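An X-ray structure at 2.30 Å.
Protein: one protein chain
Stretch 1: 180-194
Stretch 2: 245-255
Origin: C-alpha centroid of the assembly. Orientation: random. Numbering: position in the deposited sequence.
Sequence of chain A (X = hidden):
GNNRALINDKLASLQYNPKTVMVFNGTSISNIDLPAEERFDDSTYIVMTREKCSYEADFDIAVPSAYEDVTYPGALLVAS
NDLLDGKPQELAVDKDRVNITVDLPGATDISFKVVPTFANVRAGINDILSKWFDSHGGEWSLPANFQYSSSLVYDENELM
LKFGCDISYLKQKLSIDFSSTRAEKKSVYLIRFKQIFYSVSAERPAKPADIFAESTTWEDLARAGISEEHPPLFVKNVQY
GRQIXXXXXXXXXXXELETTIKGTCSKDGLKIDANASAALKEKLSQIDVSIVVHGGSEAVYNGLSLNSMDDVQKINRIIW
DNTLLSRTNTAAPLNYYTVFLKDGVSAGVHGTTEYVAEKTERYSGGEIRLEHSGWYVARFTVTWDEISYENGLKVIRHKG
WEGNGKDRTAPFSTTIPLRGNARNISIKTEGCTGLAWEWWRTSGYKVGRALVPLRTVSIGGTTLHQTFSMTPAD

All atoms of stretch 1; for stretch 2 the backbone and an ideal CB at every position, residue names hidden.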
# COMPACT_ATOMS: atom_id res chain seq x y z
N SER A 180 27.83 1.43 11.68
CA SER A 180 27.96 2.88 11.66
C SER A 180 26.81 3.53 10.89
O SER A 180 26.36 4.63 11.25
CB SER A 180 29.29 3.33 11.04
OG SER A 180 30.40 2.80 11.72
N THR A 181 26.32 2.86 9.83
CA THR A 181 25.36 3.46 8.92
C THR A 181 23.97 3.53 9.54
O THR A 181 23.27 4.53 9.38
CB THR A 181 25.32 2.66 7.61
OG1 THR A 181 26.41 3.07 6.78
CG2 THR A 181 24.05 2.90 6.86
N ARG A 182 23.55 2.47 10.24
CA ARG A 182 22.24 2.53 10.88
C ARG A 182 22.30 3.33 12.17
O ARG A 182 21.30 3.94 12.56
CB ARG A 182 21.69 1.11 11.11
CG ARG A 182 22.17 0.36 12.34
CD ARG A 182 21.68 -1.11 12.31
NE ARG A 182 21.90 -1.77 11.02
CZ ARG A 182 21.05 -2.59 10.42
NH1 ARG A 182 19.88 -2.89 10.99
NH2 ARG A 182 21.37 -3.13 9.24
N ALA A 183 23.48 3.41 12.82
CA ALA A 183 23.64 4.26 14.00
C ALA A 183 23.41 5.73 13.65
O ALA A 183 22.94 6.51 14.49
CB ALA A 183 25.03 4.07 14.62
N GLU A 184 23.80 6.16 12.46
CA GLU A 184 23.37 7.44 11.93
C GLU A 184 22.02 7.14 11.29
O GLU A 184 21.53 6.04 11.44
CB GLU A 184 24.42 8.00 11.01
CG GLU A 184 25.69 8.25 11.78
CD GLU A 184 26.69 9.06 10.99
OE1 GLU A 184 26.27 10.07 10.37
OE2 GLU A 184 27.88 8.68 10.98
N LYS A 185 21.37 8.06 10.58
CA LYS A 185 20.08 7.62 10.06
C LYS A 185 20.16 7.24 8.56
O LYS A 185 19.25 7.54 7.79
CB LYS A 185 19.00 8.69 10.33
CG LYS A 185 17.78 7.93 10.95
CD LYS A 185 16.57 8.85 11.06
CE LYS A 185 15.87 9.03 9.72
NZ LYS A 185 14.61 9.80 9.88
N LYS A 186 21.30 6.68 8.12
CA LYS A 186 21.65 6.53 6.71
C LYS A 186 21.11 5.24 6.10
O LYS A 186 21.01 4.20 6.76
CB LYS A 186 23.18 6.57 6.57
CG LYS A 186 23.84 7.95 6.72
CD LYS A 186 25.36 7.84 6.57
CE LYS A 186 26.07 9.09 7.01
NZ LYS A 186 27.51 8.78 7.21
N SER A 187 20.76 5.33 4.83
CA SER A 187 20.40 4.21 3.98
C SER A 187 21.40 4.09 2.84
O SER A 187 22.18 5.02 2.56
CB SER A 187 18.99 4.41 3.41
OG SER A 187 18.95 5.52 2.52
N VAL A 188 21.39 2.91 2.19
CA VAL A 188 22.41 2.59 1.18
C VAL A 188 21.77 1.99 -0.06
O VAL A 188 21.00 1.03 0.02
CB VAL A 188 23.48 1.61 1.73
CG1 VAL A 188 24.52 1.29 0.69
CG2 VAL A 188 24.13 2.14 3.01
N TYR A 189 22.13 2.50 -1.21
CA TYR A 189 21.74 1.91 -2.47
C TYR A 189 22.98 1.51 -3.28
O TYR A 189 23.94 2.27 -3.41
CB TYR A 189 20.89 2.93 -3.22
CG TYR A 189 20.18 2.38 -4.41
CD1 TYR A 189 18.99 1.73 -4.29
CD2 TYR A 189 20.73 2.49 -5.64
CE1 TYR A 189 18.34 1.20 -5.38
CE2 TYR A 189 20.06 1.98 -6.77
CZ TYR A 189 18.87 1.32 -6.62
OH TYR A 189 18.22 0.80 -7.71
N LEU A 190 22.92 0.35 -3.91
CA LEU A 190 24.09 -0.18 -4.60
C LEU A 190 23.80 -0.59 -6.03
O LEU A 190 22.87 -1.35 -6.29
CB LEU A 190 24.67 -1.37 -3.86
CG LEU A 190 26.14 -1.65 -4.17
CD1 LEU A 190 27.00 -0.66 -3.45
CD2 LEU A 190 26.44 -3.09 -3.72
N ILE A 191 24.64 -0.13 -6.94
CA ILE A 191 24.59 -0.51 -8.34
C ILE A 191 25.88 -1.24 -8.69
O ILE A 191 26.97 -0.83 -8.29
CB ILE A 191 24.42 0.75 -9.23
CG1 ILE A 191 23.08 1.44 -8.93
CG2 ILE A 191 24.51 0.43 -10.72
CD1 ILE A 191 22.95 2.77 -9.59
N ARG A 192 25.75 -2.28 -9.51
CA ARG A 192 26.88 -2.98 -10.05
C ARG A 192 26.77 -3.14 -11.54
O ARG A 192 25.78 -3.67 -12.03
CB ARG A 192 27.01 -4.36 -9.44
CG ARG A 192 28.30 -4.98 -9.78
CD ARG A 192 28.36 -6.44 -9.46
NE ARG A 192 27.24 -7.16 -10.02
CZ ARG A 192 27.03 -8.45 -9.83
NH1 ARG A 192 27.92 -9.13 -9.10
NH2 ARG A 192 25.96 -9.05 -10.35
N PHE A 193 27.82 -2.75 -12.26
CA PHE A 193 28.01 -3.06 -13.67
C PHE A 193 29.02 -4.19 -13.79
O PHE A 193 30.12 -4.08 -13.26
CB PHE A 193 28.53 -1.85 -14.45
CG PHE A 193 27.57 -0.68 -14.48
CD1 PHE A 193 27.51 0.20 -13.43
CD2 PHE A 193 26.77 -0.48 -15.56
CE1 PHE A 193 26.66 1.26 -13.44
CE2 PHE A 193 25.91 0.58 -15.59
CZ PHE A 193 25.85 1.46 -14.51
N LYS A 194 28.66 -5.29 -14.47
CA LYS A 194 29.56 -6.43 -14.53
C LYS A 194 29.77 -6.92 -15.95
O LYS A 194 28.80 -7.24 -16.64
CB LYS A 194 29.02 -7.58 -13.68
CG LYS A 194 29.97 -8.84 -13.58
CD LYS A 194 29.16 -10.08 -13.09
CE LYS A 194 30.02 -10.85 -12.14
NZ LYS A 194 29.26 -11.43 -10.94
N UNK A 245 31.27 -0.93 -9.07
CA UNK A 245 30.28 -0.77 -8.02
C UNK A 245 30.09 0.71 -7.76
O UNK A 245 31.07 1.43 -7.65
CB UNK A 245 30.70 -1.50 -6.74
N UNK A 246 28.83 1.14 -7.65
CA UNK A 246 28.49 2.49 -7.21
C UNK A 246 27.67 2.43 -5.93
O UNK A 246 26.56 1.89 -5.92
CB UNK A 246 27.72 3.24 -8.30
N UNK A 247 28.17 3.05 -4.87
CA UNK A 247 27.49 3.05 -3.59
C UNK A 247 26.92 4.43 -3.35
O UNK A 247 27.65 5.42 -3.40
CB UNK A 247 28.43 2.64 -2.46
N UNK A 248 25.61 4.51 -3.11
CA UNK A 248 24.93 5.75 -2.79
C UNK A 248 24.46 5.68 -1.34
O UNK A 248 23.71 4.77 -0.98
CB UNK A 248 23.76 6.00 -3.74
N UNK A 249 24.89 6.62 -0.53
CA UNK A 249 24.62 6.67 0.90
C UNK A 249 24.00 8.03 1.20
O UNK A 249 24.46 9.06 0.68
CB UNK A 249 25.89 6.44 1.72
N UNK A 250 22.94 8.04 2.02
CA UNK A 250 22.18 9.26 2.24
C UNK A 250 21.50 9.20 3.59
O UNK A 250 21.20 8.11 4.08
CB UNK A 250 21.15 9.47 1.13
N UNK A 251 21.22 10.36 4.18
CA UNK A 251 20.31 10.38 5.32
C UNK A 251 18.85 10.41 4.89
O UNK A 251 17.97 10.18 5.73
CB UNK A 251 20.61 11.59 6.21
N UNK A 252 18.57 10.72 3.62
CA UNK A 252 17.25 10.51 3.05
C UNK A 252 16.68 9.14 3.40
O UNK A 252 17.44 8.22 3.76
CB UNK A 252 17.31 10.68 1.53
N UNK A 253 15.37 8.98 3.30
CA UNK A 253 14.73 7.69 3.52
C UNK A 253 15.08 6.73 2.38
O UNK A 253 15.36 7.14 1.25
CB UNK A 253 13.21 7.85 3.64
N UNK A 254 15.02 5.42 2.70
CA UNK A 254 15.19 4.39 1.69
C UNK A 254 14.34 4.67 0.46
O UNK A 254 14.77 4.49 -0.67
CB UNK A 254 14.84 3.02 2.27
N UNK A 255 13.08 5.02 0.69
CA UNK A 255 12.15 5.16 -0.43
C UNK A 255 12.56 6.33 -1.31
O UNK A 255 12.52 6.24 -2.54
CB UNK A 255 10.72 5.35 0.07

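The two strands run antiparallel, at 169° between their N-to-C directions and 4.7 Å apart at closest approach, and, as in any strand, the side chains of 245-250 alternate between the face of Val188, Leu190 and Arg192 and that of Ser187, Tyr189 and Ile191.

Position 245 pairs with Arg192 without hydrogen bonds, and its ideal CB lies 5.0 Å from Leu190 CD1 and 5.2 Å from Arg192 CG. The leucine methyl and the arginine methylene offer an apolar surface that suits a large aliphatic or aromatic group. It is Phe245: Arg192 CG sits 3.8 Å from its ring centroid, 22° off the normal, a CH-pi contact over the face, while CD2 of Phe245 meets Leu190 CD2 at 4.1 Å.

Position 246 is a hydrogen-bonded partner of Ile191, its CB on the face carrying Ile191. A branched aliphatic residue suits, though an aromatic could also. Leu246 places CD1 3.8 Å from Phe193 CE1, at the edge of that ring; its backbone N donates to Ile191 O at 2.8 Å.

At 247 the ideal CB is 3.7 Å from Leu190 CD1 and 5.2 Å from Val188 CG1, so the first carbons should be apolar, whether of an aliphatic residue or a long polar one. Lys247 lays CG 4.0 Å from Val188 CG1, and its end leads away from stretch 1.

Position 248 pairs with Tyr189, with Ile191 further along the same face; leucine, methionine or an aromatic would all fit. Phe248 brings CE1 to 3.4 Å from Ile191 CD1 and CD1 to 4.1 Å from Tyr189 CD2, at the tyrosine ring edge.

Position 249 has its ideal CB 4.8 Å from Val188 CG2 and 5.1 Å from Lys186 CD. The lysine favors an acid, although a neutral polar chain is possible. Glu249 forms salt bridges from OE1 to Lys186 NZ (3.5 Å) and from OE2 to Lys247 NZ (3.5 Å).

At 250 the CB lies 4.7 Å from Ser187 OG, compatible with a small or polar residue. Ser250 OG accepts a hydrogen bond from the backbone N of position 252 at 3.0 Å.

Position 251 leaves the strand (phi/psi -83/-16), its CB sideways near Lys186 CG, with acidic Glu184 within a long chain's reach. A basic residue is plausible: Lys251 NZ makes a salt bridge, including a weak hydrogen bond, to Glu184 OE1 at 3.3 Å.

Position 252 points away, so polar or apolar chains are possible; it is Leu252. Position 253, also pointing away, precedes a helix and suits a capping Ser, Thr, Asp or Asn: Ser253 is the N-cap. At 254 the ideal CB lies 4.5 Å from Ser187 CB, suiting something small, here Ser254. Position 255 points away, with no preference set by stretch 1, and is Thr255.

Stretch 2 245-255: FLKFESKLSST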
# COMPACT_ATOMS: atom_id res chain seq x y z
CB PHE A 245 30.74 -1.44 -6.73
CG PHE A 245 30.66 -2.92 -6.76
CD1 PHE A 245 31.73 -3.67 -7.15
CD2 PHE A 245 29.50 -3.57 -6.38
CE1 PHE A 245 31.66 -5.07 -7.17
CE2 PHE A 245 29.40 -4.94 -6.40
CZ PHE A 245 30.49 -5.70 -6.78
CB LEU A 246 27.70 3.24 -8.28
CG LEU A 246 28.47 3.81 -9.45
CD1 LEU A 246 28.53 2.67 -10.42
CD2 LEU A 246 27.78 5.02 -9.95
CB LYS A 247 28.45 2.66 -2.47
CG LYS A 247 27.80 2.67 -1.11
CD LYS A 247 28.76 2.10 -0.05
CE LYS A 247 28.93 3.08 1.12
NZ LYS A 247 29.43 4.39 0.61
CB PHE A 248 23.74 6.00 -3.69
CG PHE A 248 24.04 5.97 -5.15
CD1 PHE A 248 24.08 4.78 -5.85
CD2 PHE A 248 24.28 7.15 -5.84
CE1 PHE A 248 24.37 4.78 -7.20
CE2 PHE A 248 24.54 7.14 -7.18
CZ PHE A 248 24.59 5.95 -7.86
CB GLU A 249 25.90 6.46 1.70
CG GLU A 249 25.68 5.82 3.07
CD GLU A 249 26.99 5.50 3.82
OE1 GLU A 249 27.41 6.32 4.68
OE2 GLU A 249 27.59 4.42 3.57
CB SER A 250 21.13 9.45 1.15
OG SER A 250 20.47 10.67 1.30
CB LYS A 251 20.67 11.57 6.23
CG LYS A 251 21.92 11.27 7.07
CD LYS A 251 22.23 12.38 8.02
CE LYS A 251 22.47 11.84 9.47
NZ LYS A 251 23.82 12.20 10.02
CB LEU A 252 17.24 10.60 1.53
CG LEU A 252 17.75 11.84 0.81
CD1 LEU A 252 17.87 11.66 -0.72
CD2 LEU A 252 16.82 13.01 1.16
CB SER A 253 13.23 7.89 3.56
OG SER A 253 12.77 8.18 2.25
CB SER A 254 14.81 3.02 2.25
OG SER A 254 15.27 2.89 3.56
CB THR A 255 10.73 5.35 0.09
OG1 THR A 255 10.32 4.18 0.84
CG2 THR A 255 9.79 5.63 -1.08
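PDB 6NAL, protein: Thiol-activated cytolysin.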